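PDB 1TQ5: quercetin 2,3-dioxygenase from Escherichia coli, which cleaves the flavonol quercetin with molecular oxygen in vitro, releasing carbon monoxide, and uses a single divalent metal ion as cofactor, its physiological role being unknown. Local coordinates for residues G88-M93 / L162-L167; R133-V138 / Q142-P147; S173-A178 / V223-L228. One frame throughout, in Å; residues are numbered along the deposited sequence.

Interaction 1: G88-M93 / L162-L167; sequences GEFQIM and LYRWAL. With CD (cadmium ion), chain E.
Arg164 has CE2 of Phe90 over one face of its guanidinium, offset toward the rim of that group, with CE2 3.8 Å from NH2 and 3.9 Å from CZ of Arg164. The two planes are 65° apart, so this is an oblique approach rather than a flat stack. The arginine starts with CG anti to the backbone N, runs out extended, then bends at chi3 (58°), which turns the guanidinium beside Phe90 and on to Gly88. There NH2 of Arg164 donates to the carbonyl O of Gly88 at 3.0 Å. The bond is bent, 139° at the hydrogen, and the oxygen lies somewhat out of the guanidinium plane. Other bonds help to fix the group: NH1 is held by Gln142, and NH2 has a weak further bond to Tyr67, whose ring also stacks on Phe90. Gly88 takes a positive phi, where a side chain would collide with the preceding carbonyl. The next residue, Glu89, points away from Arg164 and binds a cadmium ion through both carboxylate oxygens, OE1 at 2.5 Å and OE2 at 2.6 Å. The contact joins strand 90-94 of the N-terminal cupin domain to strand 161-167 of the C-terminal one, consistent with the face-to-face bicupin of pirins. With NH2 bonded to Gly88 of the first domain and NH1 to Gln142 of the second, one cation bridges the two; these bonds restrain its rotation, and its charge probably strengthens both.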
ATOM      1  N   GLY A  88       5.025   7.077  -9.300  1.00 30.57           N
ATOM      2  CA  GLY A  88       5.081   8.120  -8.293  1.00 29.66           C
ATOM      3  C   GLY A  88       3.708   8.569  -7.829  1.00 27.74           C
ATOM      4  O   GLY A  88       3.581   9.224  -6.795  1.00 25.44           O
ATOM      5  N   GLU A  89       2.669   8.220  -8.581  1.00 25.72           N
ATOM      6  CA  GLU A  89       1.325   8.632  -8.201  1.00 23.34           C
ATOM      7  C   GLU A  89       0.484   7.552  -7.535  1.00 23.35           C
ATOM      8  O   GLU A  89       0.835   6.372  -7.533  1.00 22.65           O
ATOM      9  CB  GLU A  89       0.589   9.200  -9.414  1.00 24.24           C
ATOM     10  CG  GLU A  89       1.228  10.478  -9.943  1.00 26.76           C
ATOM     11  CD  GLU A  89       0.383  11.161 -10.992  1.00 32.79           C
ATOM     12  OE1 GLU A  89      -0.792  10.766 -11.159  1.00 29.53           O
ATOM     13  OE2 GLU A  89       0.891  12.101 -11.642  1.00 37.76           O
ATOM     14  N   PHE A  90      -0.634   7.983  -6.964  1.00 21.22           N
ATOM     15  CA  PHE A  90      -1.561   7.104  -6.269  1.00 21.87           C
ATOM     16  C   PHE A  90      -2.945   7.228  -6.886  1.00 21.36           C
ATOM     17  O   PHE A  90      -3.219   8.141  -7.659  1.00 22.02           O
ATOM     18  CB  PHE A  90      -1.686   7.516  -4.797  1.00 20.24           C
ATOM     19  CG  PHE A  90      -0.444   7.294  -3.977  1.00 23.67           C
ATOM     20  CD1 PHE A  90      -0.235   6.089  -3.317  1.00 23.46           C
ATOM     21  CD2 PHE A  90       0.497   8.305  -3.833  1.00 26.07           C
ATOM     22  CE1 PHE A  90       0.896   5.897  -2.516  1.00 20.25           C
ATOM     23  CE2 PHE A  90       1.628   8.124  -3.039  1.00 23.57           C
ATOM     24  CZ  PHE A  90       1.828   6.917  -2.378  1.00 23.19           C
ATOM     25  N   GLN A  91      -3.817   6.299  -6.521  1.00 22.08           N
ATOM     26  CA  GLN A  91      -5.197   6.314  -6.960  1.00 22.49           C
ATOM     27  C   GLN A  91      -5.912   5.501  -5.895  1.00 23.45           C
ATOM     28  O   GLN A  91      -5.325   4.597  -5.306  1.00 20.16           O
ATOM     29  CB  GLN A  91      -5.365   5.665  -8.343  1.00 24.34           C
ATOM     30  CG  GLN A  91      -5.453   4.137  -8.359  1.00 27.43           C
ATOM     31  CD  GLN A  91      -5.628   3.574  -9.762  1.00 33.21           C
ATOM     32  OE1 GLN A  91      -6.040   4.281 -10.678  1.00 29.59           O
ATOM     33  NE2 GLN A  91      -5.326   2.292  -9.930  1.00 27.56           N
ATOM     34  N   ILE A  92      -7.157   5.847  -5.605  1.00 21.90           N
ATOM     35  CA  ILE A  92      -7.899   5.086  -4.619  1.00 25.95           C
ATOM     36  C   ILE A  92      -9.319   4.886  -5.112  1.00 26.83           C
ATOM     37  O   ILE A  92      -9.878   5.744  -5.799  1.00 27.98           O
ATOM     38  CB  ILE A  92      -7.903   5.779  -3.238  1.00 26.14           C
ATOM     39  CG1 ILE A  92      -8.509   4.834  -2.192  1.00 33.88           C
ATOM     40  CG2 ILE A  92      -8.685   7.078  -3.298  1.00 32.63           C
ATOM     41  CD1 ILE A  92      -8.376   5.325  -0.761  1.00 32.59           C
HETATM   42  N   MSE A  93      -9.890   3.739  -4.771  1.00 27.14           N
HETATM   43  CA  MSE A  93     -11.244   3.405  -5.180  1.00 27.80           C
HETATM   44  C   MSE A  93     -11.977   2.699  -4.041  1.00 29.72           C
HETATM   45  O   MSE A  93     -11.419   1.820  -3.382  1.00 30.06           O
HETATM   46  CB  MSE A  93     -11.178   2.491  -6.403  1.00 27.78           C
HETATM   47  CG  MSE A  93     -12.505   2.146  -7.047  1.00 35.23           C
HETATM   48 SE   MSE A  93     -12.242   1.057  -8.476  1.00 33.22          SE
HETATM   49  CE  MSE A  93     -12.253  -0.554  -7.666  1.00 40.45           C
ATOM     50  N   LEU A 162      -2.050   7.061   6.187  1.00 22.00           N
ATOM     51  CA  LEU A 162      -0.958   6.484   5.415  1.00 20.54           C
ATOM     52  C   LEU A 162      -0.012   7.611   5.023  1.00 20.74           C
ATOM     53  O   LEU A 162      -0.437   8.638   4.496  1.00 19.84           O
ATOM     54  CB  LEU A 162      -1.481   5.798   4.144  1.00 21.46           C
ATOM     55  CG  LEU A 162      -0.420   5.291   3.152  1.00 24.14           C
ATOM     56  CD1 LEU A 162       0.468   4.233   3.814  1.00 25.60           C
ATOM     57  CD2 LEU A 162      -1.106   4.713   1.913  1.00 25.91           C
ATOM     58  N   TYR A 163       1.269   7.414   5.298  1.00 19.98           N
ATOM     59  CA  TYR A 163       2.286   8.399   4.973  1.00 21.68           C
ATOM     60  C   TYR A 163       3.315   7.800   4.029  1.00 21.17           C
ATOM     61  O   TYR A 163       3.617   6.606   4.104  1.00 18.93           O
ATOM     62  CB  TYR A 163       3.029   8.841   6.232  1.00 23.53           C
ATOM     63  CG  TYR A 163       2.185   9.496   7.295  1.00 24.94           C
ATOM     64  CD1 TYR A 163       2.123  10.883   7.402  1.00 26.78           C
ATOM     65  CD2 TYR A 163       1.468   8.729   8.212  1.00 23.93           C
ATOM     66  CE1 TYR A 163       1.372  11.492   8.400  1.00 30.88           C
ATOM     67  CE2 TYR A 163       0.712   9.326   9.211  1.00 28.35           C
ATOM     68  CZ  TYR A 163       0.669  10.709   9.300  1.00 32.65           C
ATOM     69  OH  TYR A 163      -0.083  11.307  10.288  1.00 35.24           O
ATOM     70  N   ARG A 164       3.831   8.627   3.127  1.00 20.38           N
ATOM     71  CA  ARG A 164       4.905   8.213   2.239  1.00 22.81           C
ATOM     72  C   ARG A 164       6.068   8.997   2.839  1.00 25.01           C
ATOM     73  O   ARG A 164       6.050  10.226   2.860  1.00 24.19           O
ATOM     74  CB  ARG A 164       4.665   8.645   0.795  1.00 23.90           C
ATOM     75  CG  ARG A 164       5.871   8.367  -0.089  1.00 25.02           C
ATOM     76  CD  ARG A 164       5.575   8.552  -1.570  1.00 27.61           C
ATOM     77  NE  ARG A 164       5.093   9.889  -1.904  1.00 29.70           N
ATOM     78  CZ  ARG A 164       4.846  10.295  -3.146  1.00 29.71           C
ATOM     79  NH1 ARG A 164       4.406  11.525  -3.369  1.00 29.57           N
ATOM     80  NH2 ARG A 164       5.043   9.469  -4.168  1.00 35.20           N
ATOM     81  N   TRP A 165       7.065   8.279   3.342  1.00 26.52           N
ATOM     82  CA  TRP A 165       8.202   8.899   4.004  1.00 29.92           C
ATOM     83  C   TRP A 165       9.506   8.741   3.225  1.00 32.07           C
ATOM     84  O   TRP A 165      10.039   7.635   3.110  1.00 28.20           O
ATOM     85  CB  TRP A 165       8.364   8.265   5.390  1.00 33.44           C
ATOM     86  CG  TRP A 165       8.791   9.201   6.473  1.00 40.61           C
ATOM     87  CD1 TRP A 165       9.657  10.252   6.364  1.00 47.76           C
ATOM     88  CD2 TRP A 165       8.403   9.142   7.849  1.00 49.56           C
ATOM     89  NE1 TRP A 165       9.832  10.852   7.587  1.00 51.04           N
ATOM     90  CE2 TRP A 165       9.074  10.191   8.518  1.00 52.35           C
ATOM     91  CE3 TRP A 165       7.554   8.306   8.585  1.00 57.07           C
ATOM     92  CZ2 TRP A 165       8.920  10.426   9.888  1.00 57.07           C
ATOM     93  CZ3 TRP A 165       7.400   8.539   9.949  1.00 60.02           C
ATOM     94  CH2 TRP A 165       8.081   9.593  10.584  1.00 60.46           C
ATOM     95  N   ALA A 166      10.018   9.843   2.689  1.00 32.19           N
ATOM     96  CA  ALA A 166      11.278   9.801   1.957  1.00 33.69           C
ATOM     97  C   ALA A 166      12.374  10.246   2.921  1.00 34.07           C
ATOM     98  O   ALA A 166      12.272  11.305   3.536  1.00 33.14           O
ATOM     99  CB  ALA A 166      11.226  10.727   0.745  1.00 34.68           C
ATOM    100  N   LEU A 167      13.411   9.429   3.066  1.00 34.31           N
ATOM    101  CA  LEU A 167      14.508   9.754   3.972  1.00 36.10           C
ATOM    102  C   LEU A 167      15.867   9.663   3.297  1.00 35.03           C
ATOM    103  O   LEU A 167      16.158   8.702   2.591  1.00 36.93           O
ATOM    104  CB  LEU A 167      14.502   8.817   5.185  1.00 37.19           C
ATOM    105  CG  LEU A 167      13.313   8.860   6.143  1.00 40.64           C
ATOM    106  CD1 LEU A 167      13.515   7.816   7.221  1.00 43.69           C
ATOM    107  CD2 LEU A 167      13.183  10.241   6.764  1.00 44.11           C
TER
HETATM  108 CD    CD E1003      -1.317  12.487 -12.955  1.00 34.22          CD
HETATM  109  O   HOH W   1      -3.231  10.773 -13.499  1.00 33.98           O

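Interaction 2: R133-V138 / Q142-P147; sequences RRFDAV and QLVLSP
OE1 of Gln142 accepts a hydrogen bond from NH1 of Arg164 on the neighbouring strand, a bond that would limit rotation of the amide, which lies against Phe135. The setting is the bicupin fold of pirins: residues 133-138 lie in the loop joining strand 129-133 of one large sheet to strand 141-146 of the other. Gln142 reaches across with CG anti to its own N (chi1 -179°) and the chain extended, placing the amide beside the root of the Phe135 side chain. NE2 of Gln142 comes 3.2 Å from CB of Phe135, and the amide plane is turned 45° from the ring. The same nitrogen lies 3.5 Å from the carbonyl O of Asp136. Farther out, the phenyl group runs along the strand, CE1 of Phe135 being 3.7 Å from the carbonyl O of Leu143. Its CZ lies 3.9 Å from the carbonyl O of Val144. From within the same segment, CG of Arg133 lies over the ring centre on one face. Where the ring ends, the strand is irregular, because Val144 and Leu145 both face Leu162 in a classic beta bulge. Val144 also packs on Phe90 of the N-terminal domain, so loop, bulge and domain interface meet here. The apolar contact across the two segments is made by CE2 of Phe135 and CG1 of Val144, 4.1 Å apart.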
ATOM      1  N   ARG A 133      -4.752  11.510  -7.164  1.00 28.37           N
ATOM      2  CA  ARG A 133      -4.088  12.758  -6.811  1.00 27.21           C
ATOM      3  C   ARG A 133      -2.602  12.757  -7.122  1.00 28.75           C
ATOM      4  O   ARG A 133      -1.921  11.734  -6.999  1.00 30.12           O
ATOM      5  CB  ARG A 133      -4.285  13.069  -5.321  1.00 30.70           C
ATOM      6  CG  ARG A 133      -3.577  14.346  -4.852  1.00 26.48           C
ATOM      7  CD  ARG A 133      -4.282  14.954  -3.655  1.00 31.33           C
ATOM      8  NE  ARG A 133      -3.816  16.306  -3.350  1.00 29.83           N
ATOM      9  CZ  ARG A 133      -4.451  17.144  -2.532  1.00 27.22           C
ATOM     10  NH1 ARG A 133      -5.578  16.769  -1.943  0.50 21.57           N
ATOM     11  NH2 ARG A 133      -3.958  18.350  -2.289  1.00 33.39           N
ATOM     12  N   ARG A 134      -2.112  13.917  -7.535  1.00 28.62           N
ATOM     13  CA  ARG A 134      -0.702  14.083  -7.829  1.00 30.92           C
ATOM     14  C   ARG A 134      -0.110  14.981  -6.757  1.00 30.86           C
ATOM     15  O   ARG A 134      -0.369  16.190  -6.733  1.00 28.61           O
ATOM     16  CB  ARG A 134      -0.491  14.723  -9.195  1.00 32.28           C
ATOM     17  CG  ARG A 134       0.956  15.073  -9.452  1.00 32.40           C
ATOM     18  CD  ARG A 134       1.196  15.417 -10.895  1.00 36.59           C
ATOM     19  NE  ARG A 134       2.600  15.726 -11.127  1.00 36.19           N
ATOM     20  CZ  ARG A 134       3.204  15.586 -12.299  1.00 37.78           C
ATOM     21  NH1 ARG A 134       2.522  15.137 -13.344  1.00 38.13           N
ATOM     22  NH2 ARG A 134       4.486  15.899 -12.426  1.00 39.46           N
ATOM     23  N   PHE A 135       0.671  14.373  -5.871  1.00 34.06           N
ATOM     24  CA  PHE A 135       1.321  15.084  -4.777  1.00 35.08           C
ATOM     25  C   PHE A 135       2.624  15.682  -5.284  1.00 39.05           C
ATOM     26  O   PHE A 135       3.222  15.174  -6.235  1.00 40.68           O
ATOM     27  CB  PHE A 135       1.625  14.115  -3.629  1.00 32.15           C
ATOM     28  CG  PHE A 135       0.403  13.463  -3.038  1.00 31.00           C
ATOM     29  CD1 PHE A 135      -0.351  14.115  -2.065  1.00 28.59           C
ATOM     30  CD2 PHE A 135      -0.001  12.204  -3.460  1.00 30.85           C
ATOM     31  CE1 PHE A 135      -1.486  13.520  -1.523  1.00 30.22           C
ATOM     32  CE2 PHE A 135      -1.138  11.602  -2.924  1.00 28.76           C
ATOM     33  CZ  PHE A 135      -1.880  12.264  -1.952  1.00 25.08           C
ATOM     34  N   ASP A 136       3.068  16.758  -4.648  1.00 42.50           N
ATOM     35  CA  ASP A 136       4.314  17.387  -5.050  1.00 48.75           C
ATOM     36  C   ASP A 136       5.461  16.738  -4.279  1.00 52.42           C
ATOM     37  O   ASP A 136       5.527  16.837  -3.055  1.00 54.54           O
ATOM     38  CB  ASP A 136       4.277  18.885  -4.757  1.00 49.60           C
ATOM     39  CG  ASP A 136       5.344  19.646  -5.512  1.00 50.56           C
ATOM     40  OD1 ASP A 136       5.206  19.809  -6.741  1.00 44.36           O
ATOM     41  OD2 ASP A 136       6.329  20.071  -4.874  1.00 54.91           O
ATOM     42  N   ALA A 137       6.356  16.068  -5.001  1.00 55.79           N
ATOM     43  CA  ALA A 137       7.500  15.397  -4.387  1.00 57.81           C
ATOM     44  C   ALA A 137       8.249  16.318  -3.425  1.00 59.71           C
ATOM     45  O   ALA A 137       8.340  17.528  -3.645  1.00 60.01           O
ATOM     46  CB  ALA A 137       8.448  14.888  -5.468  1.00 57.94           C
ATOM     47  N   VAL A 138       8.785  15.731  -2.359  1.00 61.60           N
ATOM     48  CA  VAL A 138       9.519  16.500  -1.370  1.00 62.10           C
ATOM     49  C   VAL A 138       9.995  15.624  -0.226  1.00 62.98           C
ATOM     50  O   VAL A 138       9.187  15.017   0.478  1.00 63.65           O
ATOM     51  N   GLN A 142       4.996  12.836   4.081  1.00 39.32           N
ATOM     52  CA  GLN A 142       3.815  13.251   3.330  1.00 35.06           C
ATOM     53  C   GLN A 142       2.589  12.389   3.613  1.00 31.78           C
ATOM     54  O   GLN A 142       2.659  11.163   3.570  1.00 27.64           O
ATOM     55  CB  GLN A 142       4.136  13.222   1.836  1.00 34.77           C
ATOM     56  CG  GLN A 142       2.999  13.659   0.942  1.00 36.79           C
ATOM     57  CD  GLN A 142       3.380  13.614  -0.525  1.00 45.73           C
ATOM     58  OE1 GLN A 142       3.571  12.539  -1.098  1.00 49.50           O
ATOM     59  NE2 GLN A 142       3.501  14.785  -1.140  1.00 45.64           N
ATOM     60  N   LEU A 143       1.463  13.041   3.889  1.00 27.73           N
ATOM     61  CA  LEU A 143       0.211  12.349   4.179  1.00 25.87           C
ATOM     62  C   LEU A 143      -0.507  11.978   2.880  1.00 27.09           C
ATOM     63  O   LEU A 143      -0.852  12.849   2.082  1.00 28.85           O
ATOM     64  CB  LEU A 143      -0.680  13.249   5.033  1.00 25.74           C
ATOM     65  CG  LEU A 143      -1.987  12.671   5.572  1.00 26.09           C
ATOM     66  CD1 LEU A 143      -1.696  11.478   6.478  1.00 29.20           C
ATOM     67  CD2 LEU A 143      -2.729  13.756   6.337  1.00 26.52           C
ATOM     68  N   VAL A 144      -0.736  10.683   2.676  1.00 25.20           N
ATOM     69  CA  VAL A 144      -1.391  10.200   1.462  1.00 25.20           C
ATOM     70  C   VAL A 144      -2.871   9.888   1.658  1.00 24.11           C
ATOM     71  O   VAL A 144      -3.702  10.245   0.819  1.00 23.83           O
ATOM     72  CB  VAL A 144      -0.677   8.941   0.926  1.00 26.58           C
ATOM     73  CG1 VAL A 144      -1.382   8.425  -0.320  1.00 28.06           C
ATOM     74  CG2 VAL A 144       0.777   9.273   0.605  1.00 29.77           C
ATOM     75  N   LEU A 145      -3.194   9.206   2.753  1.00 22.97           N
ATOM     76  CA  LEU A 145      -4.578   8.864   3.063  1.00 22.58           C
ATOM     77  C   LEU A 145      -4.907   9.336   4.473  1.00 24.26           C
ATOM     78  O   LEU A 145      -4.045   9.342   5.348  1.00 24.40           O
ATOM     79  CB  LEU A 145      -4.804   7.352   2.982  1.00 23.52           C
ATOM     80  CG  LEU A 145      -4.566   6.629   1.655  1.00 24.03           C
ATOM     81  CD1 LEU A 145      -4.855   5.143   1.838  1.00 29.38           C
ATOM     82  CD2 LEU A 145      -5.458   7.219   0.569  1.00 26.83           C
ATOM     83  N   SER A 146      -6.157   9.735   4.676  1.00 26.98           N
ATOM     84  CA  SER A 146      -6.637  10.202   5.971  1.00 29.33           C
ATOM     85  C   SER A 146      -8.146  10.019   6.032  1.00 29.31           C
ATOM     86  O   SER A 146      -8.821  10.008   4.999  1.00 28.05           O
ATOM     87  CB  SER A 146      -6.307  11.681   6.176  1.00 28.85           C
ATOM     88  OG  SER A 146      -4.921  11.858   6.403  1.00 41.86           O
ATOM     89  N   PRO A 147      -8.696   9.872   7.245  1.00 31.34           N
ATOM     90  CA  PRO A 147     -10.142   9.692   7.409  1.00 33.48           C
ATOM     91  C   PRO A 147     -10.916  10.945   6.987  1.00 33.77           C
ATOM     92  O   PRO A 147     -12.042  10.858   6.503  1.00 33.19           O
ATOM     93  CB  PRO A 147     -10.289   9.416   8.908  1.00 34.54           C
ATOM     94  CG  PRO A 147      -8.944   8.866   9.306  1.00 34.06           C
ATOM     95  CD  PRO A 147      -8.001   9.746   8.537  1.00 33.69           C
TER

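Interaction 3: S173-A178 / V223-L228; sequences SVHQIA and VLLFDL
His175 points its imidazole between Leu225 and Asp227, two residues on one face of strand 221-228, and so joins the two sheets of the C-terminal cupin beta-sandwich. Strand 172-175 belongs to the four-stranded sheet and 221-228 to the larger one. CG of His175 is anti to the backbone N (chi1 -175°), which carries the ring inward toward the facing sheet, where Tyr163 meets it edge-to-face. Leu225 comes to the ring's edge, with CD2 near the imidazole plane and 3.3 Å from ND1 of His175. The leucine's chi2 is off the staggered values (149°), and both of its methyls come near ND1, CD2 the nearer. ND1 is buried there with no polar partner in the model. From Asp227, OD2 approaches the neighbouring ring atom obliquely, 3.1 Å from CE1 of His175. The carboxylate and imidazole planes are 69° apart. The other oxygen, OD1, is engaged in a salt bridge with Arg181, which anchors the carboxylate. Ile177, with a positive phi, lies beyond the strand end and turns its side chain over the histidine, CG1 sitting 4.0 Å above the ring plane of His175 and over its centre. That same CG1 of Ile177 also lies 3.7 Å from OD2 of Asp227.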
ATOM      1  N   SER A 173      13.815  10.159  12.051  1.00 42.96           N
ATOM      2  CA  SER A 173      12.595  10.795  12.526  1.00 44.48           C
ATOM      3  C   SER A 173      11.855   9.900  13.506  1.00 43.21           C
ATOM      4  O   SER A 173      12.313   8.805  13.828  1.00 41.67           O
ATOM      5  CB  SER A 173      11.683  11.156  11.355  1.00 46.08           C
ATOM      6  OG  SER A 173      12.169  12.295  10.670  1.00 50.55           O
ATOM      7  N   VAL A 174      10.711  10.383  13.976  1.00 43.12           N
ATOM      8  CA  VAL A 174       9.892   9.652  14.936  1.00 43.66           C
ATOM      9  C   VAL A 174       8.411   9.940  14.710  1.00 42.69           C
ATOM     10  O   VAL A 174       8.038  11.059  14.364  1.00 41.38           O
ATOM     11  CB  VAL A 174      10.237  10.061  16.394  1.00 43.23           C
ATOM     12  CG1 VAL A 174       9.361   9.293  17.374  1.00 44.55           C
ATOM     13  CG2 VAL A 174      11.708   9.808  16.681  1.00 44.10           C
ATOM     14  N   HIS A 175       7.580   8.921  14.905  1.00 43.72           N
ATOM     15  CA  HIS A 175       6.131   9.053  14.760  1.00 44.60           C
ATOM     16  C   HIS A 175       5.512   8.560  16.069  1.00 45.08           C
ATOM     17  O   HIS A 175       5.734   7.418  16.472  1.00 41.93           O
ATOM     18  CB  HIS A 175       5.623   8.202  13.593  1.00 44.63           C
ATOM     19  CG  HIS A 175       4.165   8.384  13.302  1.00 46.77           C
ATOM     20  ND1 HIS A 175       3.428   7.466  12.585  1.00 53.17           N
ATOM     21  CD2 HIS A 175       3.309   9.383  13.622  1.00 51.81           C
ATOM     22  CE1 HIS A 175       2.183   7.889  12.477  1.00 50.70           C
ATOM     23  NE2 HIS A 175       2.084   9.051  13.097  1.00 53.04           N
ATOM     24  N   GLN A 176       4.739   9.422  16.724  1.00 47.59           N
ATOM     25  CA  GLN A 176       4.108   9.093  18.002  1.00 50.52           C
ATOM     26  C   GLN A 176       3.307   7.791  18.022  1.00 52.13           C
ATOM     27  O   GLN A 176       3.891   6.709  18.072  1.00 55.58           O
ATOM     28  CB  GLN A 176       3.221  10.255  18.462  1.00 51.17           C
ATOM     29  CG  GLN A 176       3.984  11.556  18.705  1.00 54.51           C
ATOM     30  CD  GLN A 176       4.979  11.458  19.851  1.00 57.85           C
ATOM     31  OE1 GLN A 176       5.833  10.570  19.877  1.00 57.46           O
ATOM     32  NE2 GLN A 176       4.878  12.382  20.801  1.00 51.01           N
ATOM     33  N   ILE A 177       1.979   7.903  17.996  1.00 53.12           N
ATOM     34  CA  ILE A 177       1.068   6.752  18.029  1.00 53.35           C
ATOM     35  C   ILE A 177       0.661   6.444  19.465  1.00 54.32           C
ATOM     36  O   ILE A 177       1.511   6.209  20.323  1.00 54.02           O
ATOM     37  CB  ILE A 177       1.711   5.483  17.426  1.00 53.76           C
ATOM     38  CG1 ILE A 177       2.153   5.762  15.990  1.00 57.21           C
ATOM     39  CG2 ILE A 177       0.717   4.328  17.446  1.00 51.37           C
ATOM     40  CD1 ILE A 177       3.171   4.786  15.495  1.00 32.59           C
ATOM     41  N   ALA A 178      -0.641   6.433  19.724  1.00 55.83           N
ATOM     42  CA  ALA A 178      -1.140   6.166  21.067  1.00 56.13           C
ATOM     43  C   ALA A 178      -2.055   4.949  21.131  1.00 54.68           C
ATOM     44  O   ALA A 178      -2.189   4.201  20.158  1.00 52.62           O
ATOM     45  CB  ALA A 178      -1.877   7.393  21.594  1.00 57.78           C
ATOM     46  N   VAL A 223       9.582   4.808   2.652  1.00 22.76           N
ATOM     47  CA  VAL A 223       8.716   3.823   3.275  1.00 21.57           C
ATOM     48  C   VAL A 223       7.299   4.344   3.321  1.00 21.07           C
ATOM     49  O   VAL A 223       7.059   5.554   3.276  1.00 19.38           O
ATOM     50  CB  VAL A 223       9.138   3.498   4.731  1.00 23.92           C
ATOM     51  CG1 VAL A 223      10.546   2.928   4.758  1.00 22.13           C
ATOM     52  CG2 VAL A 223       9.042   4.752   5.595  1.00 27.32           C
ATOM     53  N   LEU A 224       6.363   3.405   3.389  1.00 21.15           N
ATOM     54  CA  LEU A 224       4.953   3.720   3.499  1.00 20.77           C
ATOM     55  C   LEU A 224       4.652   3.376   4.948  1.00 20.83           C
ATOM     56  O   LEU A 224       4.961   2.271   5.404  1.00 19.40           O
ATOM     57  CB  LEU A 224       4.119   2.832   2.572  1.00 20.86           C
ATOM     58  CG  LEU A 224       4.374   2.948   1.063  1.00 20.98           C
ATOM     59  CD1 LEU A 224       3.441   2.017   0.324  1.00 27.18           C
ATOM     60  CD2 LEU A 224       4.152   4.389   0.604  1.00 24.29           C
ATOM     61  N   LEU A 225       4.081   4.325   5.679  1.00 18.44           N
ATOM     62  CA  LEU A 225       3.766   4.080   7.072  1.00 19.85           C
ATOM     63  C   LEU A 225       2.263   4.083   7.260  1.00 17.94           C
ATOM     64  O   LEU A 225       1.598   5.108   7.080  1.00 20.35           O
ATOM     65  CB  LEU A 225       4.424   5.131   7.975  1.00 18.43           C
ATOM     66  CG  LEU A 225       4.348   4.836   9.482  1.00 22.97           C
ATOM     67  CD1 LEU A 225       5.570   5.406  10.191  1.00 30.31           C
ATOM     68  CD2 LEU A 225       3.062   5.416  10.058  1.00 29.25           C
ATOM     69  N   PHE A 226       1.737   2.911   7.598  1.00 20.38           N
ATOM     70  CA  PHE A 226       0.311   2.725   7.822  1.00 19.21           C
ATOM     71  C   PHE A 226       0.014   2.844   9.309  1.00 21.62           C
ATOM     72  O   PHE A 226       0.488   2.020  10.086  1.00 22.16           O
ATOM     73  CB  PHE A 226      -0.111   1.329   7.367  1.00 17.35           C
ATOM     74  CG  PHE A 226       0.017   1.095   5.891  1.00 20.89           C
ATOM     75  CD1 PHE A 226      -1.054   1.338   5.039  1.00 22.79           C
ATOM     76  CD2 PHE A 226       1.197   0.585   5.356  1.00 21.24           C
ATOM     77  CE1 PHE A 226      -0.953   1.069   3.674  1.00 27.83           C
ATOM     78  CE2 PHE A 226       1.311   0.312   4.002  1.00 17.86           C
ATOM     79  CZ  PHE A 226       0.231   0.554   3.156  1.00 25.76           C
ATOM     80  N   ASP A 227      -0.747   3.863   9.706  1.00 20.69           N
ATOM     81  CA  ASP A 227      -1.142   4.044  11.113  1.00 25.28           C
ATOM     82  C   ASP A 227      -2.554   3.451  11.179  1.00 24.80           C
ATOM     83  O   ASP A 227      -3.524   4.071  10.729  1.00 23.30           O
ATOM     84  CB  ASP A 227      -1.185   5.532  11.481  1.00 29.57           C
ATOM     85  CG  ASP A 227      -1.271   5.764  12.991  1.00 39.62           C
ATOM     86  OD1 ASP A 227      -2.168   5.183  13.641  1.00 42.42           O
ATOM     87  OD2 ASP A 227      -0.440   6.532  13.527  1.00 51.37           O
ATOM     88  N   LEU A 228      -2.664   2.259  11.754  1.00 23.06           N
ATOM     89  CA  LEU A 228      -3.926   1.533  11.805  1.00 22.20           C
ATOM     90  C   LEU A 228      -4.663   1.470  13.143  1.00 24.32           C
ATOM     91  O   LEU A 228      -4.056   1.546  14.208  1.00 22.51           O
ATOM     92  CB  LEU A 228      -3.668   0.112  11.301  1.00 21.93           C
ATOM     93  CG  LEU A 228      -2.963   0.087   9.944  1.00 22.48           C
ATOM     94  CD1 LEU A 228      -2.165  -1.197   9.766  1.00 24.49           C
ATOM     95  CD2 LEU A 228      -4.005   0.263   8.852  1.00 23.93           C
TER

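Overall arrangement
From the N terminus, the chain passes through segment 88-93 in the N-terminal cupin, runs out along strand 129-133, and makes the short return of interaction 2, which joins residues 133-138 to 142-147. The wider loop of interaction 1 closes only afterwards, at 162-167, and therefore encloses interaction 2. Interaction 3 follows in series, its 173-178 and 223-228 segments spanning much of the C-terminal domain. Strands 141-146, 161-167 and 221-228 lie side by side in one sheet. All three contacts reach this sheet, though interactions 2 and 3 do not touch: interaction 1 ties it to the first domain, interaction 2 to the loop after strand 129-133, and interaction 3 to the facing sheet.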